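Local coordinates for trypsin-like serine protease (Magnetospirillum magneticum, PDB 5HMA), which promotes magnetite formation in magnetosomes by binding transition metals through a repurposed, probably inactive serine protease domain and helps activate the MamE protease, at residues V64-L76 with V178-V190. Sequence-based numbering, arbitrary orientation.
Sequences VVKTIPGHDLALL and VPAQVIVSHLQDV. With NI (nickel (II) ion), chain C.
His71 and His186 reach each other across this contact through a nickel ion, each binding it with NE2 at 2.2 Å, and three waters complete the five ligands seen. The two NE2 atoms lie 3.3 Å apart as co-ligands, not as a hydrogen-bonded pair. The imidazoles form an offset edge-to-face pair, planes at 68°, with CD2 of His71 over a face of His186. ND1 of His186 donates to Val182 O at 2.9 Å, close to the ring plane, which restrains the ring's rotation and leaves NE2 for the metal. That carbonyl also accepts His186 N; a weaker second bond runs from ND1 to Ser185 OG, which in turn donates to Gln181 O. A face of His71 is covered by CG1 of Val182, a CH-pi contact 3.6 Å from the ring centroid, while Ile68 packs CG2 and CD1 against CB of His186. Deeper in the contact, CD1 of Leu73 fits among Val178, Val182 and Ile183, CG1 of Val178 being 3.8 Å away; Leu75 CD2 meets Leu187 and Val190. At the far end Lys66 runs past Leu187 to place NZ 2.6 Å from OD2 of Asp189, on the syn lone pair, in a salt bridge whose aspartate is poorly ordered. Ile68 O accepts both His71 N and Leu73 N in the G1-bulge turn joining strands 58-68 and 73-78 of the first trypsin-fold barrel. OD2 of Asp72, next in sequence to His71, is hydrogen-bonded to ND1 of His39, an Asp-His pair placed as in trypsin-like proteases, though this domain is probably not a working protease. The domain's final helix, 180-185, and the residues after it cover one side of this hairpin, and two histidines with three waters are consistent with a transition-metal site keeping exchangeable positions.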
loop_
_atom_site.group_PDB
_atom_site.type_symbol
_atom_site.label_atom_id
_atom_site.label_comp_id
_atom_site.label_asym_id
_atom_site.label_seq_id
_atom_site.Cartn_x
_atom_site.Cartn_y
_atom_site.Cartn_z
ATOM N N VAL A 64 -6.230 4.825 -12.792
ATOM C CA VAL A 64 -6.583 3.503 -12.311
ATOM C C VAL A 64 -6.565 2.536 -13.495
ATOM O O VAL A 64 -7.212 2.781 -14.504
ATOM C CB VAL A 64 -7.954 3.510 -11.621
ATOM C CG1 VAL A 64 -8.361 2.090 -11.248
ATOM C CG2 VAL A 64 -7.927 4.414 -10.395
ATOM N N VAL A 65 -5.818 1.445 -13.378
ATOM C CA VAL A 65 -5.754 0.448 -14.446
ATOM C C VAL A 65 -6.802 -0.617 -14.204
ATOM O O VAL A 65 -7.481 -1.072 -15.122
ATOM C CB VAL A 65 -4.362 -0.196 -14.528
ATOM C CG1 VAL A 65 -4.358 -1.338 -15.549
ATOM C CG2 VAL A 65 -3.340 0.833 -14.880
ATOM N N LYS A 66 -6.911 -1.016 -12.946
ATOM C CA LYS A 66 -7.803 -2.086 -12.561
ATOM C C LYS A 66 -8.167 -1.931 -11.098
ATOM O O LYS A 66 -7.308 -1.643 -10.263
ATOM C CB LYS A 66 -7.154 -3.452 -12.817
ATOM C CG LYS A 66 -7.926 -4.613 -12.217
ATOM C CD LYS A 66 -7.909 -5.826 -13.124
ATOM C CE LYS A 66 -8.867 -6.903 -12.620
ATOM N NZ LYS A 66 -8.953 -8.065 -13.553
ATOM N N THR A 67 -9.449 -2.104 -10.802
ATOM C CA THR A 67 -9.942 -2.132 -9.432
ATOM C C THR A 67 -10.032 -3.576 -8.959
ATOM O O THR A 67 -10.357 -4.468 -9.740
ATOM C CB THR A 67 -11.331 -1.476 -9.303
ATOM O OG1 THR A 67 -12.244 -2.107 -10.208
ATOM C CG2 THR A 67 -11.265 0.008 -9.615
ATOM N N ILE A 68 -9.732 -3.808 -7.686
ATOM C CA ILE A 68 -9.974 -5.111 -7.080
ATOM C C ILE A 68 -10.907 -4.881 -5.889
ATOM O O ILE A 68 -10.478 -4.967 -4.733
ATOM C CB ILE A 68 -8.655 -5.792 -6.674
ATOM C CG1 ILE A 68 -7.648 -5.720 -7.821
ATOM C CG2 ILE A 68 -8.883 -7.235 -6.289
ATOM C CD1 ILE A 68 -6.294 -6.320 -7.479
ATOM N N PRO A 69 -12.186 -4.561 -6.171
ATOM C CA PRO A 69 -13.132 -4.091 -5.146
ATOM C C PRO A 69 -13.330 -5.080 -3.999
ATOM O O PRO A 69 -13.457 -4.647 -2.855
ATOM C CB PRO A 69 -14.440 -3.904 -5.932
ATOM C CG PRO A 69 -14.321 -4.834 -7.093
ATOM C CD PRO A 69 -12.853 -4.764 -7.472
ATOM N N GLY A 70 -13.345 -6.377 -4.304
ATOM C CA GLY A 70 -13.526 -7.411 -3.297
ATOM C C GLY A 70 -12.406 -7.503 -2.271
ATOM O O GLY A 70 -12.523 -8.227 -1.283
ATOM N N HIS A 71 -11.317 -6.775 -2.505
ATOM C CA HIS A 71 -10.195 -6.740 -1.567
ATOM C C HIS A 71 -9.737 -5.314 -1.296
ATOM O O HIS A 71 -8.682 -5.104 -0.706
ATOM C CB HIS A 71 -9.020 -7.561 -2.096
ATOM C CG HIS A 71 -9.363 -8.992 -2.387
ATOM N ND1 HIS A 71 -9.318 -9.984 -1.430
ATOM C CD2 HIS A 71 -9.746 -9.596 -3.536
ATOM C CE1 HIS A 71 -9.664 -11.137 -1.976
ATOM N NE2 HIS A 71 -9.927 -10.929 -3.254
ATOM N N ASP A 72 -10.531 -4.343 -1.743
ATOM C CA ASP A 72 -10.240 -2.926 -1.546
ATOM C C ASP A 72 -8.866 -2.543 -2.090
ATOM O O ASP A 72 -8.144 -1.757 -1.485
ATOM C CB ASP A 72 -10.346 -2.553 -0.061
ATOM C CG ASP A 72 -10.272 -1.054 0.174
ATOM O OD1 ASP A 72 -10.655 -0.288 -0.742
ATOM O OD2 ASP A 72 -9.817 -0.641 1.265
ATOM N N LEU A 73 -8.500 -3.095 -3.242
ATOM C CA LEU A 73 -7.251 -2.684 -3.870
ATOM C C LEU A 73 -7.477 -2.053 -5.245
ATOM O O LEU A 73 -8.447 -2.364 -5.942
ATOM C CB LEU A 73 -6.288 -3.864 -3.993
ATOM C CG LEU A 73 -5.833 -4.519 -2.689
ATOM C CD1 LEU A 73 -4.780 -5.574 -2.972
ATOM C CD2 LEU A 73 -5.305 -3.477 -1.732
ATOM N N ALA A 74 -6.562 -1.157 -5.605
ATOM C CA ALA A 74 -6.518 -0.529 -6.919
ATOM C C ALA A 74 -5.105 -0.624 -7.483
ATOM O O ALA A 74 -4.114 -0.435 -6.757
ATOM C CB ALA A 74 -6.957 0.932 -6.839
ATOM N N LEU A 75 -5.024 -0.934 -8.773
ATOM C CA LEU A 75 -3.770 -0.893 -9.522
ATOM C C LEU A 75 -3.721 0.416 -10.289
ATOM O O LEU A 75 -4.588 0.683 -11.117
ATOM C CB LEU A 75 -3.656 -2.074 -10.501
ATOM C CG LEU A 75 -2.397 -2.052 -11.381
ATOM C CD1 LEU A 75 -1.170 -2.259 -10.515
ATOM C CD2 LEU A 75 -2.460 -3.088 -12.522
ATOM N N LEU A 76 -2.714 1.230 -10.005
ATOM C CA LEU A 76 -2.539 2.503 -10.687
ATOM C C LEU A 76 -1.371 2.413 -11.657
ATOM O O LEU A 76 -0.452 1.608 -11.476
ATOM C CB LEU A 76 -2.279 3.635 -9.679
ATOM C CG LEU A 76 -3.161 3.778 -8.439
ATOM C CD1 LEU A 76 -2.734 5.009 -7.641
ATOM C CD2 LEU A 76 -4.624 3.869 -8.829
ATOM N N VAL A 178 -4.081 -6.928 3.325
ATOM C CA VAL A 178 -4.436 -7.778 2.192
ATOM C C VAL A 178 -3.202 -8.548 1.737
ATOM O O VAL A 178 -2.214 -7.939 1.351
ATOM C CB VAL A 178 -4.995 -6.956 1.033
ATOM C CG1 VAL A 178 -5.496 -7.885 -0.074
ATOM C CG2 VAL A 178 -6.091 -5.996 1.521
ATOM N N PRO A 179 -3.243 -9.892 1.788
ATOM C CA PRO A 179 -2.071 -10.686 1.377
ATOM C C PRO A 179 -1.638 -10.402 -0.064
ATOM O O PRO A 179 -2.485 -10.220 -0.934
ATOM C CB PRO A 179 -2.556 -12.134 1.524
ATOM C CG PRO A 179 -3.624 -12.063 2.560
ATOM C CD PRO A 179 -4.316 -10.728 2.346
ATOM N N ALA A 180 -0.333 -10.374 -0.313
ATOM C CA ALA A 180 0.177 -10.003 -1.629
ATOM C C ALA A 180 -0.252 -10.984 -2.725
ATOM O O ALA A 180 -0.317 -10.613 -3.892
ATOM C CB ALA A 180 1.693 -9.884 -1.591
ATOM N N GLN A 181 -0.556 -12.226 -2.355
ATOM C CA GLN A 181 -0.980 -13.223 -3.340
ATOM C C GLN A 181 -2.269 -12.800 -4.050
ATOM O O GLN A 181 -2.516 -13.167 -5.205
ATOM C CB GLN A 181 -1.170 -14.592 -2.677
ATOM C CG GLN A 181 -1.563 -15.709 -3.646
ATOM C CD GLN A 181 -0.619 -15.822 -4.844
ATOM O OE1 GLN A 181 0.588 -15.569 -4.738
ATOM N NE2 GLN A 181 -1.173 -16.201 -5.994
ATOM N N VAL A 182 -3.084 -12.022 -3.345
ATOM C CA VAL A 182 -4.320 -11.488 -3.899
ATOM C C VAL A 182 -4.004 -10.617 -5.113
ATOM O O VAL A 182 -4.710 -10.656 -6.121
ATOM C CB VAL A 182 -5.105 -10.713 -2.819
ATOM C CG1 VAL A 182 -6.093 -9.741 -3.445
ATOM C CG2 VAL A 182 -5.803 -11.691 -1.866
ATOM N N ILE A 183 -2.922 -9.850 -5.025
ATOM C CA ILE A 183 -2.480 -9.028 -6.144
ATOM C C ILE A 183 -2.171 -9.875 -7.370
ATOM O O ILE A 183 -2.670 -9.611 -8.465
ATOM C CB ILE A 183 -1.248 -8.197 -5.767
ATOM C CG1 ILE A 183 -1.552 -7.284 -4.578
ATOM C CG2 ILE A 183 -0.768 -7.380 -6.961
ATOM C CD1 ILE A 183 -0.317 -6.558 -4.055
ATOM N N VAL A 184 -1.334 -10.888 -7.182
ATOM C CA VAL A 184 -0.917 -11.757 -8.274
ATOM C C VAL A 184 -2.102 -12.365 -9.020
ATOM O O VAL A 184 -2.174 -12.299 -10.252
ATOM C CB VAL A 184 -0.007 -12.872 -7.750
ATOM C CG1 VAL A 184 0.430 -13.781 -8.899
ATOM C CG2 VAL A 184 1.187 -12.276 -7.009
ATOM N N SER A 185 -3.029 -12.951 -8.268
ATOM C CA SER A 185 -4.120 -13.727 -8.856
ATOM C C SER A 185 -5.207 -12.851 -9.475
ATOM O O SER A 185 -5.859 -13.255 -10.437
ATOM C CB SER A 185 -4.734 -14.648 -7.805
ATOM O OG SER A 185 -5.134 -13.905 -6.672
ATOM N N HIS A 186 -5.401 -11.654 -8.928
ATOM C CA HIS A 186 -6.434 -10.758 -9.445
ATOM C C HIS A 186 -5.861 -9.812 -10.507
ATOM O O HIS A 186 -6.551 -8.909 -10.982
ATOM C CB HIS A 186 -7.092 -9.965 -8.303
ATOM C CG HIS A 186 -7.971 -10.796 -7.412
ATOM N ND1 HIS A 186 -7.474 -11.581 -6.393
ATOM C CD2 HIS A 186 -9.316 -10.970 -7.393
ATOM C CE1 HIS A 186 -8.470 -12.204 -5.787
ATOM N NE2 HIS A 186 -9.598 -11.849 -6.373
ATOM N N LEU A 187 -4.610 -10.033 -10.898
ATOM C CA LEU A 187 -3.981 -9.186 -11.906
ATOM C C LEU A 187 -3.333 -9.968 -13.033
ATOM O O LEU A 187 -2.508 -9.438 -13.777
ATOM C CB LEU A 187 -2.932 -8.292 -11.263
ATOM C CG LEU A 187 -3.538 -7.132 -10.487
ATOM C CD1 LEU A 187 -2.435 -6.233 -9.976
ATOM C CD2 LEU A 187 -4.512 -6.363 -11.374
ATOM N N GLN A 188 -3.718 -11.226 -13.179
ATOM C CA GLN A 188 -3.126 -12.055 -14.216
ATOM C C GLN A 188 -3.658 -11.690 -15.607
ATOM O O GLN A 188 -3.494 -12.450 -16.556
ATOM C CB GLN A 188 -3.368 -13.530 -13.906
ATOM C CG GLN A 188 -4.777 -13.841 -13.439
ATOM C CD GLN A 188 -4.914 -15.266 -12.936
ATOM O OE1 GLN A 188 -4.022 -15.785 -12.263
ATOM N NE2 GLN A 188 -6.031 -15.908 -13.266
ATOM N N ASP A 189 -4.276 -10.516 -15.725
ATOM C CA ASP A 189 -4.736 -10.011 -17.020
ATOM C C ASP A 189 -4.167 -8.620 -17.353
ATOM O O ASP A 189 -4.784 -7.863 -18.105
ATOM C CB ASP A 189 -6.273 -9.971 -17.068
ATOM C CG ASP A 189 -6.891 -9.252 -15.868
ATOM O OD1 ASP A 189 -6.137 -8.694 -15.037
ATOM O OD2 ASP A 189 -8.140 -9.241 -15.765
ATOM N N VAL A 190 -3.000 -8.287 -16.794
ATOM C CA VAL A 190 -2.358 -6.994 -17.056
ATOM C C VAL A 190 -0.878 -7.159 -17.457
ATOM O O VAL A 190 -0.546 -7.158 -18.647
ATOM C CB VAL A 190 -2.479 -6.052 -15.835
ATOM C CG1 VAL A 190 -2.083 -4.631 -16.224
ATOM C CG2 VAL A 190 -3.894 -6.077 -15.262
HETATM NI NI NI C . -10.830 -12.378 -4.677
HETATM O O HOH W 1 -12.261 -10.891 -5.438
HETATM O O HOH W 2 -9.361 -13.828 -3.893
HETATM O O HOH W 3 -12.236 -12.744 -2.986
#